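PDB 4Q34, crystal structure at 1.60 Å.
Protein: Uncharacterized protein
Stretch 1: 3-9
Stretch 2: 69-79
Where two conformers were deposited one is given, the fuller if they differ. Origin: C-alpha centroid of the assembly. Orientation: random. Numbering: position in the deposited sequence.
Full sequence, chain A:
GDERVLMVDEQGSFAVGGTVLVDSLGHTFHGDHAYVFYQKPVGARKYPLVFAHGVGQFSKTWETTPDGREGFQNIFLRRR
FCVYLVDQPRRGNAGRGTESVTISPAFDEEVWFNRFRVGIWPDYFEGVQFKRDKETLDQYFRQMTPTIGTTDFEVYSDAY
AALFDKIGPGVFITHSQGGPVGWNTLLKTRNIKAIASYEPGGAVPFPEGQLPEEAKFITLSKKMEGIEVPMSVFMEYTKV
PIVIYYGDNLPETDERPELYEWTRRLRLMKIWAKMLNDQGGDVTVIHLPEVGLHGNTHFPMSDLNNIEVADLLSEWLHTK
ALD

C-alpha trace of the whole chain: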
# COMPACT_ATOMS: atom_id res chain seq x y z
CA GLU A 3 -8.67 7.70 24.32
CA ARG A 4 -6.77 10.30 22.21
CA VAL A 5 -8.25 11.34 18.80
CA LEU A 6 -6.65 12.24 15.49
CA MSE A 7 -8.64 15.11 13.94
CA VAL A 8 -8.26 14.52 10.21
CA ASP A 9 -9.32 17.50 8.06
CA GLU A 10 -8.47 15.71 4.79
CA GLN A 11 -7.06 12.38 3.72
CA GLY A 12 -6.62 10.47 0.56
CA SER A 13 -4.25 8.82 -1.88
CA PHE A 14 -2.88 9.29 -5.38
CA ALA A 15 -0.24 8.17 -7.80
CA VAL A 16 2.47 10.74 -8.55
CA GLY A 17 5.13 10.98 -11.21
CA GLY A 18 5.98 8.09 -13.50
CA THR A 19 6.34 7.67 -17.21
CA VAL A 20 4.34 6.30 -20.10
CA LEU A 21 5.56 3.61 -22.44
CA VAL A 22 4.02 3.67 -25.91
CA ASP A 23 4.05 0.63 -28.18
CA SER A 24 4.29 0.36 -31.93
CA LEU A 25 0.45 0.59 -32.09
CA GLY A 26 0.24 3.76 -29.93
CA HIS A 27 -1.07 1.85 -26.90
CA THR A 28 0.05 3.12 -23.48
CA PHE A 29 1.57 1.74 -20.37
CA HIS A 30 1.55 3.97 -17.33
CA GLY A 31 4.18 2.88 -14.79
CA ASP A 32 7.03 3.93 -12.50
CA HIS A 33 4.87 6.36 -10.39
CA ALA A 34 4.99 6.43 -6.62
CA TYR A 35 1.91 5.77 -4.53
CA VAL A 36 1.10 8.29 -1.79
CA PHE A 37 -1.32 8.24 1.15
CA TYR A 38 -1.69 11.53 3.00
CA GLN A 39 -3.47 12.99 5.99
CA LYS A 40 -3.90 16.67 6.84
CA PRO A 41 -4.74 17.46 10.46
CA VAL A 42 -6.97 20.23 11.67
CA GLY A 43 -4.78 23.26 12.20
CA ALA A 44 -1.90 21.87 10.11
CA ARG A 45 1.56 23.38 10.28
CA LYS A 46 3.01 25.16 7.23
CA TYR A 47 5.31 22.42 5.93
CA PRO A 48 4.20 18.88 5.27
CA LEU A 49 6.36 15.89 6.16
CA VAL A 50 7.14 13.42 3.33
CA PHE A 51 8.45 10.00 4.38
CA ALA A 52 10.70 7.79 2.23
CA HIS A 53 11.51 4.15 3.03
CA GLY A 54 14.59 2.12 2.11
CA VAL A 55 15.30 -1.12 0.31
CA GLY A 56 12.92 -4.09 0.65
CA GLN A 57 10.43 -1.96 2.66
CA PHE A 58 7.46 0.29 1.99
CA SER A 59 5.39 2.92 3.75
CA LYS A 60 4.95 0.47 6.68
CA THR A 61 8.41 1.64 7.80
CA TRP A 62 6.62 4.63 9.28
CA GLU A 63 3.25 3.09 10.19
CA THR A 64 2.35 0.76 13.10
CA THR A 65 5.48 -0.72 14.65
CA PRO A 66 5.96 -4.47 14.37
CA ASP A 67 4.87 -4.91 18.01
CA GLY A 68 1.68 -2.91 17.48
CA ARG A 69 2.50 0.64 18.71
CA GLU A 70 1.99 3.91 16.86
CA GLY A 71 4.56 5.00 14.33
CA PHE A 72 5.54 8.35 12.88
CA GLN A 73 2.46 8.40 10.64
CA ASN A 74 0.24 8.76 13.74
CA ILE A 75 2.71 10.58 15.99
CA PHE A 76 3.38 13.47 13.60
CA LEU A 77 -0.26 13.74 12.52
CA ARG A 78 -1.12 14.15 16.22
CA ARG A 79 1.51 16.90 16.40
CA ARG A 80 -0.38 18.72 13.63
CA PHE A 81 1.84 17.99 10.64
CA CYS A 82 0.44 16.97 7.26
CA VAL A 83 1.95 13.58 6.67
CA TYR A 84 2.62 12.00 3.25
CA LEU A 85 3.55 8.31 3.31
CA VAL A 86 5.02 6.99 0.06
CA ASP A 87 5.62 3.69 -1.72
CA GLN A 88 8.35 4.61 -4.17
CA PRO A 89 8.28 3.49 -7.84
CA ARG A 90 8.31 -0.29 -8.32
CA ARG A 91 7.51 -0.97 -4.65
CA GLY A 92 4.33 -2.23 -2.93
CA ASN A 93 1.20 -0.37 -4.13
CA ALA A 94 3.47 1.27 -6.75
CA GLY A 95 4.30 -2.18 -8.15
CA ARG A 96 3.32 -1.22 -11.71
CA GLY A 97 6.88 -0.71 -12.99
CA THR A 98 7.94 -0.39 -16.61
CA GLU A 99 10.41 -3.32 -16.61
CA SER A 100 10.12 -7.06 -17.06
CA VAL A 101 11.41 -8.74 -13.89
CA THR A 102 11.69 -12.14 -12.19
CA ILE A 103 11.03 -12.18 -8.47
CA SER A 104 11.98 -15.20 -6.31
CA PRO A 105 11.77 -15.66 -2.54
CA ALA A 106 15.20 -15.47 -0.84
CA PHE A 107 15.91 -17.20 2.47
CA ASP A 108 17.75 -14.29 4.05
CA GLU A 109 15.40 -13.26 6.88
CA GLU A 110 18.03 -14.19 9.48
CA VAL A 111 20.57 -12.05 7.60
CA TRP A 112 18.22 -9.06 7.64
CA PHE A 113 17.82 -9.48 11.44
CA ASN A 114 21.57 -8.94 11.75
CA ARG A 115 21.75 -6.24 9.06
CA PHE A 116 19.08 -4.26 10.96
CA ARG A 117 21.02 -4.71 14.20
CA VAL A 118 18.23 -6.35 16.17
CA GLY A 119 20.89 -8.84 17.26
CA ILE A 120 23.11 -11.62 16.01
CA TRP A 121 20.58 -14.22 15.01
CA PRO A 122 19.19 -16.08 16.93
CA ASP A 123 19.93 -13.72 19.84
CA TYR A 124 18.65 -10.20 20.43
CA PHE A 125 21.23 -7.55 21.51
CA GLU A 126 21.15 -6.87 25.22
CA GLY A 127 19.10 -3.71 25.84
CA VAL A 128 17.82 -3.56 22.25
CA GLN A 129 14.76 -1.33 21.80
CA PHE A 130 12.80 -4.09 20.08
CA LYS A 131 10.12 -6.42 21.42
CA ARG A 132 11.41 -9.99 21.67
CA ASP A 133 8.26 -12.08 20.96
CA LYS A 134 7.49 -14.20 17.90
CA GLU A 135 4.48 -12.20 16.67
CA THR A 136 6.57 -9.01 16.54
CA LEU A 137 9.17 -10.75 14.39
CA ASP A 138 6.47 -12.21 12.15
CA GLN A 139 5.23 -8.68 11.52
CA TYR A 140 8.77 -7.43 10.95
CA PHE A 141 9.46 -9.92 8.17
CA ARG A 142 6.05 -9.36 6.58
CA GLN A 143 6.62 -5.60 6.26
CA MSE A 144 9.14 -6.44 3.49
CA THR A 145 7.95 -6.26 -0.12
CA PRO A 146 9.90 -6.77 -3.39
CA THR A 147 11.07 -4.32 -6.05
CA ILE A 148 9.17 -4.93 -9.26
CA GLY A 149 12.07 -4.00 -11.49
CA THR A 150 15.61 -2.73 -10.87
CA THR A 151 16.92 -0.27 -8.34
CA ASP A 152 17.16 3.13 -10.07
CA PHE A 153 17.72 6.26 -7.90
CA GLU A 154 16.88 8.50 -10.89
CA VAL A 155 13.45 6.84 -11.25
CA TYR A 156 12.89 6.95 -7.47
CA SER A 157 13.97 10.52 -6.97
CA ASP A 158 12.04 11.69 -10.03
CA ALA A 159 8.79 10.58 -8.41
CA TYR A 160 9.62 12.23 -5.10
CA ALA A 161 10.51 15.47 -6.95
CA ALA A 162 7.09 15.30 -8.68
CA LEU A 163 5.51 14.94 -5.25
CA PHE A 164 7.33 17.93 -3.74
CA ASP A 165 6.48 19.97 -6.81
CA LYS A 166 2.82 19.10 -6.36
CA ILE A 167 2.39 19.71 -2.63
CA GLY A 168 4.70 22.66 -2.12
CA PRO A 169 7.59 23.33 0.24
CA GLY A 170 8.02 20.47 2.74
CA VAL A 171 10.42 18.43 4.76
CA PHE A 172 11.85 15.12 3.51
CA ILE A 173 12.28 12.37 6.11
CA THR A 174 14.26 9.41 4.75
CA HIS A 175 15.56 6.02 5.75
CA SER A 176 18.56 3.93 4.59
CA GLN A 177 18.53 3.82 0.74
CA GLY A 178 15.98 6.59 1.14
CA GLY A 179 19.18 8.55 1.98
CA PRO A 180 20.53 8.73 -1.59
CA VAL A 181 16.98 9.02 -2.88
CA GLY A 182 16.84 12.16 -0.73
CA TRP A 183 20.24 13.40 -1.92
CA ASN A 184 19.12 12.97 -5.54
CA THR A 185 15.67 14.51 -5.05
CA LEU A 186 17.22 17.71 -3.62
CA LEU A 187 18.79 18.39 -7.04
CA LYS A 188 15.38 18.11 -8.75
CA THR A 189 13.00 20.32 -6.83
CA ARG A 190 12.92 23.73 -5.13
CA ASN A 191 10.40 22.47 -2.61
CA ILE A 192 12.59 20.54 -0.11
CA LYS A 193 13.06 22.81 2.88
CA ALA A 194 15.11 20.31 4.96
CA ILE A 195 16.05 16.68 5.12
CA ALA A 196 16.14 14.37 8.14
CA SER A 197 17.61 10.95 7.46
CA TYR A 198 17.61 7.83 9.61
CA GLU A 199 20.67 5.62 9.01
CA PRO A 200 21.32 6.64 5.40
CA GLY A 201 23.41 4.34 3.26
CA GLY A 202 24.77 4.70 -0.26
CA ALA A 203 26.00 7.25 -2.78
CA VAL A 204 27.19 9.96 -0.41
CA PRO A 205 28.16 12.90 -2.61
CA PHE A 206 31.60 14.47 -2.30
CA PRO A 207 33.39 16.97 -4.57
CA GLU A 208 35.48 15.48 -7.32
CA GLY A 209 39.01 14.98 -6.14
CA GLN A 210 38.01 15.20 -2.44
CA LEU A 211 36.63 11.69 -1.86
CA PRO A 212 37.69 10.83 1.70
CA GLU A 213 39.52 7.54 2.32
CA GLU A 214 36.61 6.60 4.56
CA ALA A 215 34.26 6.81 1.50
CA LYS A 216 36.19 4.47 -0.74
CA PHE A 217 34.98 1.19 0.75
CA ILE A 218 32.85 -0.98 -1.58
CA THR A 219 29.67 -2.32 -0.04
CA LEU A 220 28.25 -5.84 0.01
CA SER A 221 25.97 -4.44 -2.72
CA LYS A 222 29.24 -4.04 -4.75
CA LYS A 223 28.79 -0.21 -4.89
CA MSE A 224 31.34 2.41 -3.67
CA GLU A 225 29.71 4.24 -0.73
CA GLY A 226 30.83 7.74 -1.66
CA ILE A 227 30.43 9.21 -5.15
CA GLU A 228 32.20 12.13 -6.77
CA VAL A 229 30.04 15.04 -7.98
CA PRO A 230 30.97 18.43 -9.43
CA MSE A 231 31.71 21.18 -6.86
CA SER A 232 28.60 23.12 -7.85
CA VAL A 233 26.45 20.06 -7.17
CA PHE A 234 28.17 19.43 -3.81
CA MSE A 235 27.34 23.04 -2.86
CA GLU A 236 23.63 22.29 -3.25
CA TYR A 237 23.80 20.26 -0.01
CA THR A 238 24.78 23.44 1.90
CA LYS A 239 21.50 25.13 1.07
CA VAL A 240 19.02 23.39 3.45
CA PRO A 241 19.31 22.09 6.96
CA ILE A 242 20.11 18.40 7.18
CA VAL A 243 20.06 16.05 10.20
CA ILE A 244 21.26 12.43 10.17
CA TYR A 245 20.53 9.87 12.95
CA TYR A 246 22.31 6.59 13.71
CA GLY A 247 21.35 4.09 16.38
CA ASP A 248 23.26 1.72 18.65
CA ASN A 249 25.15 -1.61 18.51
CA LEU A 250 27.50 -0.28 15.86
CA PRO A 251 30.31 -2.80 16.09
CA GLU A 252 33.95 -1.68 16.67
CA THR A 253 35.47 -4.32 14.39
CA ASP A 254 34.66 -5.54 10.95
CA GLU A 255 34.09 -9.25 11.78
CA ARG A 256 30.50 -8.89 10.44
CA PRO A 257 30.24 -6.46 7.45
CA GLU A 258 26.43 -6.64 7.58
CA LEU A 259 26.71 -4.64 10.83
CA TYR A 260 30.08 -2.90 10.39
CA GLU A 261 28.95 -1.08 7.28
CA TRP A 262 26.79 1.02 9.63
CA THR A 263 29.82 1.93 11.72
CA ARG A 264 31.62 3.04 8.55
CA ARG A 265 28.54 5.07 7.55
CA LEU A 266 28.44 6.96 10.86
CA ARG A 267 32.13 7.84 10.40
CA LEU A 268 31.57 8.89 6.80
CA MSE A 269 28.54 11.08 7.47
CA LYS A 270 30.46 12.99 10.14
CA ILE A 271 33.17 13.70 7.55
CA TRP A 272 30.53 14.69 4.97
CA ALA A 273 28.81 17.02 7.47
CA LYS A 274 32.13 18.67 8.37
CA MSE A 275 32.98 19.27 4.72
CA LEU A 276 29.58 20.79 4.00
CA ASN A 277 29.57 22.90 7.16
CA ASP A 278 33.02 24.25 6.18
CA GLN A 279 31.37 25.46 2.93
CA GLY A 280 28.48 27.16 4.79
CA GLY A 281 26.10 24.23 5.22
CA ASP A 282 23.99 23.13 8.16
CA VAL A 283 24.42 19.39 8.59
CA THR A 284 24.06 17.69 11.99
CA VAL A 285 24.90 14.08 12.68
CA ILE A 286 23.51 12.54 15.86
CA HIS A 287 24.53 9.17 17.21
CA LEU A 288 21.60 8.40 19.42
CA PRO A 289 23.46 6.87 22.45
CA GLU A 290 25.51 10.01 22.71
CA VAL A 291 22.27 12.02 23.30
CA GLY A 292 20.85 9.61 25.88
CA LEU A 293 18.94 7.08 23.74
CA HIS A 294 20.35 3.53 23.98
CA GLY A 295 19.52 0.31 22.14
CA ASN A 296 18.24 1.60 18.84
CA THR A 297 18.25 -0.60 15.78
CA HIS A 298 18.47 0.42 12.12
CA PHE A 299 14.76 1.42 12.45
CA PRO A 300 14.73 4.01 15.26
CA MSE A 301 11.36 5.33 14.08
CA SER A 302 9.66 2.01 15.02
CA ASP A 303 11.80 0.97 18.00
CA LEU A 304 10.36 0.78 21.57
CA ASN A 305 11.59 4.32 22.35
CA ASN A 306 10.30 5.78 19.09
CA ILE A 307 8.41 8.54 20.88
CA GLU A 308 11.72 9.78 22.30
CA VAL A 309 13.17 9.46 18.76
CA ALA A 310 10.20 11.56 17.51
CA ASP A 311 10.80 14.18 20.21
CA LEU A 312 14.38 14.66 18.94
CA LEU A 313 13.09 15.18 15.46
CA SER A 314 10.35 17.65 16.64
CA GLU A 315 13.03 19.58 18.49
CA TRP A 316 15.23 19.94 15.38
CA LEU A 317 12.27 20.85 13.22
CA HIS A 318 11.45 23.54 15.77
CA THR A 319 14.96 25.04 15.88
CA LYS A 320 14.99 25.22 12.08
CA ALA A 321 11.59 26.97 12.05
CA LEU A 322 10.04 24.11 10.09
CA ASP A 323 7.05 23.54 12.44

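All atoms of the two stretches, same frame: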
# COMPACT_ATOMS: atom_id res chain seq x y z
N GLU A 3 -7.59 6.66 24.26
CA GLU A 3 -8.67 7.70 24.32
C GLU A 3 -8.34 8.99 23.54
O GLU A 3 -9.21 9.86 23.40
CB GLU A 3 -9.03 8.02 25.78
N ARG A 4 -7.11 9.13 23.03
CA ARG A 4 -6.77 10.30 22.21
C ARG A 4 -7.41 10.16 20.82
O ARG A 4 -7.81 9.04 20.42
CB ARG A 4 -5.26 10.52 22.12
CG ARG A 4 -4.60 10.81 23.46
CD ARG A 4 -3.09 10.69 23.37
NE ARG A 4 -2.69 9.41 22.79
CZ ARG A 4 -1.49 9.16 22.27
NH1 ARG A 4 -0.57 10.12 22.24
NH2 ARG A 4 -1.23 7.96 21.76
N VAL A 5 -7.54 11.30 20.10
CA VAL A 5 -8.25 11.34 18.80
C VAL A 5 -7.50 12.16 17.76
O VAL A 5 -7.11 13.32 18.01
CB VAL A 5 -9.69 11.88 18.96
CG1 VAL A 5 -10.40 12.06 17.61
CG2 VAL A 5 -10.49 10.95 19.86
N LEU A 6 -7.32 11.57 16.58
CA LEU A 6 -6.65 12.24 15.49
C LEU A 6 -7.76 12.96 14.71
O LEU A 6 -8.74 12.31 14.34
CB LEU A 6 -5.93 11.25 14.62
CG LEU A 6 -4.81 10.47 15.28
CD1 LEU A 6 -4.48 9.23 14.46
CD2 LEU A 6 -3.59 11.37 15.39
N MSE A 7 -7.63 14.27 14.59
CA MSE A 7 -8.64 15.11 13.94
C MSE A 7 -8.17 15.31 12.52
O MSE A 7 -7.32 16.17 12.22
CB MSE A 7 -8.89 16.41 14.73
CG MSE A 7 -9.30 16.11 16.17
SE MSE A 7 -9.66 17.78 17.15
CE MSE A 7 -10.88 18.66 15.88
N VAL A 8 -8.70 14.51 11.62
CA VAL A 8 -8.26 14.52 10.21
C VAL A 8 -9.16 15.42 9.35
O VAL A 8 -10.29 15.12 9.10
CB VAL A 8 -8.20 13.08 9.66
CG1 VAL A 8 -7.75 13.10 8.20
CG2 VAL A 8 -7.27 12.22 10.51
N ASP A 9 -8.61 16.53 8.90
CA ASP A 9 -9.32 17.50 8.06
C ASP A 9 -9.49 16.96 6.62
O ASP A 9 -10.52 17.17 5.99
CB ASP A 9 -8.45 18.77 8.03
CG ASP A 9 -9.21 19.99 7.67
OD1 ASP A 9 -10.46 19.98 7.68
OD2 ASP A 9 -8.49 20.98 7.41
N ARG A 69 2.55 -0.72 18.16
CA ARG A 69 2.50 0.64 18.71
C ARG A 69 2.42 1.65 17.57
O ARG A 69 2.67 1.34 16.40
CB ARG A 69 3.76 0.94 19.56
CG ARG A 69 3.80 0.16 20.87
CD ARG A 69 5.12 0.35 21.60
NE ARG A 69 6.16 -0.16 20.73
CZ ARG A 69 7.02 0.55 20.02
NH1 ARG A 69 7.08 1.88 20.10
NH2 ARG A 69 7.87 -0.08 19.24
N GLU A 70 2.06 2.88 17.90
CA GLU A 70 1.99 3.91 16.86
C GLU A 70 3.36 4.25 16.32
O GLU A 70 4.35 4.31 17.07
CB GLU A 70 1.36 5.18 17.44
CG GLU A 70 -0.10 5.02 17.77
CD GLU A 70 -0.70 6.39 18.01
OE1 GLU A 70 0.00 7.23 18.63
OE2 GLU A 70 -1.80 6.65 17.50
N GLY A 71 3.41 4.48 15.00
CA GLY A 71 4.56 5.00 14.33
C GLY A 71 4.43 6.47 14.00
O GLY A 71 3.48 7.17 14.42
N PHE A 72 5.42 6.94 13.23
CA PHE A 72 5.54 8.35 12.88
C PHE A 72 4.31 8.87 12.13
O PHE A 72 3.95 10.04 12.25
CB PHE A 72 6.81 8.59 12.05
CG PHE A 72 8.07 8.75 12.87
CD1 PHE A 72 8.12 8.39 14.21
CD2 PHE A 72 9.20 9.32 12.31
CE1 PHE A 72 9.29 8.54 14.95
CE2 PHE A 72 10.37 9.48 13.04
CZ PHE A 72 10.41 9.12 14.37
N GLN A 73 3.68 8.01 11.33
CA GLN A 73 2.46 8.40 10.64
C GLN A 73 1.44 9.03 11.62
O GLN A 73 0.86 10.10 11.36
CB GLN A 73 1.83 7.21 9.92
CG GLN A 73 0.55 7.59 9.18
CD GLN A 73 0.00 6.46 8.33
OE1 GLN A 73 0.18 5.30 8.63
NE2 GLN A 73 -0.61 6.81 7.19
N ASN A 74 1.17 8.32 12.72
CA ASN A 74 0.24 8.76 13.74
C ASN A 74 0.83 9.85 14.64
O ASN A 74 0.13 10.85 14.96
CB ASN A 74 -0.21 7.60 14.61
CG ASN A 74 -1.17 6.66 13.90
OD1 ASN A 74 -1.20 6.54 12.66
ND2 ASN A 74 -1.95 5.96 14.69
N ILE A 75 2.08 9.66 15.05
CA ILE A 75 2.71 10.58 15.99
C ILE A 75 2.80 12.00 15.43
O ILE A 75 2.47 12.97 16.12
CB ILE A 75 4.11 10.08 16.36
CG1 ILE A 75 3.99 8.80 17.18
CG2 ILE A 75 4.92 11.15 17.15
CD1 ILE A 75 5.29 8.02 17.29
N PHE A 76 3.24 12.15 14.18
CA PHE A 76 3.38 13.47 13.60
C PHE A 76 2.07 14.09 13.15
O PHE A 76 1.94 15.29 13.21
CB PHE A 76 4.49 13.51 12.54
CG PHE A 76 5.85 13.49 13.19
CD1 PHE A 76 6.36 14.65 13.75
CD2 PHE A 76 6.50 12.29 13.40
CE1 PHE A 76 7.56 14.64 14.42
CE2 PHE A 76 7.73 12.25 14.09
CZ PHE A 76 8.25 13.42 14.61
N LEU A 77 1.09 13.24 12.79
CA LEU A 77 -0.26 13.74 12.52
C LEU A 77 -0.84 14.33 13.79
O LEU A 77 -1.45 15.41 13.76
CB LEU A 77 -1.14 12.59 12.02
CG LEU A 77 -2.57 12.99 11.64
CD1 LEU A 77 -2.55 14.01 10.53
CD2 LEU A 77 -3.34 11.73 11.25
N ARG A 78 -0.64 13.66 14.91
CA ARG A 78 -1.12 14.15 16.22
C ARG A 78 -0.48 15.48 16.60
O ARG A 78 -1.11 16.34 17.25
CB ARG A 78 -0.91 13.09 17.30
CG ARG A 78 -1.56 13.48 18.60
CD ARG A 78 -1.51 12.33 19.60
NE ARG A 78 -2.39 11.25 19.18
CZ ARG A 78 -1.98 10.06 18.75
NH1 ARG A 78 -0.69 9.76 18.75
NH2 ARG A 78 -2.89 9.17 18.37
N ARG A 79 0.75 15.68 16.18
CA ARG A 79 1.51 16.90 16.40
C ARG A 79 1.24 18.00 15.37
O ARG A 79 1.97 18.99 15.29
CB ARG A 79 2.99 16.54 16.44
CG ARG A 79 3.33 15.65 17.62
CD ARG A 79 4.77 15.20 17.70
NE ARG A 79 4.91 14.25 18.81
CZ ARG A 79 6.03 13.99 19.48
NH1 ARG A 79 7.18 14.58 19.16
NH2 ARG A 79 5.97 13.11 20.48
O HOH W 1 1.94 10.07 20.31
O HOH W 2 -5.90 8.67 18.21

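Three residues carry this contact: Leu6 on the short strand, Arg78 at the end of the helix, and Arg4 in the loop that leads into the strand. The strand crosses the helix at 79°, and the backbones come nearest in register at Leu6 and Arg78; a few side chains do most of the work. No direct hydrogen bond joins the stretches; packing, charge and water hold them.

Leu6 is the apolar anchor. Its CA-to-CB bond points sideways, but with chi1 in m and chi2 in t the end of the side chain comes nearer the helix. Leu6 CD2 lies 3.7 Å from Arg78 CB, 3.8 Å from Asn74 O and 4.2 Å from Leu77 CD2. A branched, uncharged end suits this place, since it is buried against aliphatic carbon and a carbonyl whose hydrogen bond is already made within the helix, to Arg78 N. The CA-to-CB bond of Leu77 points toward the strand, and its side chain extends the apolar patch: Leu77 CD2 is 4.0 Å from Val8 CG2. Leu6 and Val8, two residues apart on the strand, thus share one leucine of the helix.

The chain of Arg78 is extended through chi1 and chi2, both t, then bends at chi3, m, and its guanidinium is sandwiched: Leu6 CD2 covers one face and Arg4 NH1 the opposite one. The group's orientation is fixed by Glu70, from just before the helix. Arg78 NH1 reaches Glu70 OE1 at 2.6 Å in a salt bridge, and Arg78 NH2 donates to Glu70 OE2 at 2.9 Å. Asn74 ND2 donates to the same Glu70 OE2, also at 2.9 Å, so the carboxylate is held from two positions one helical turn apart.

Arg4 closes the stack from outside. Its CA-to-CB bond points toward the helix, and its guanidinium lies flat on that of Arg78, centres 3.6 Å apart and planes at 24°. Like charges meet here, with Arg4 NH1 only 3.5 Å from Arg78 NH1, yet Glu70 pairs with both: Arg4 NH2 forms a longer salt bridge with Glu70 OE1, at 3.4 Å. Water 1 accepts from Arg4 NH1 at 3.2 Å and, weakly, from Arg78 NH1 at 3.1 Å. Water 2 accepts from Arg78 NH2 at 3.1 Å and donates weakly to Arg4 O at 2.9 Å, tying the helix to the loop backbone.

The rule is layered: leucine beneath, an oriented arginine above it, a second arginine on top, and one glutamate paired with both.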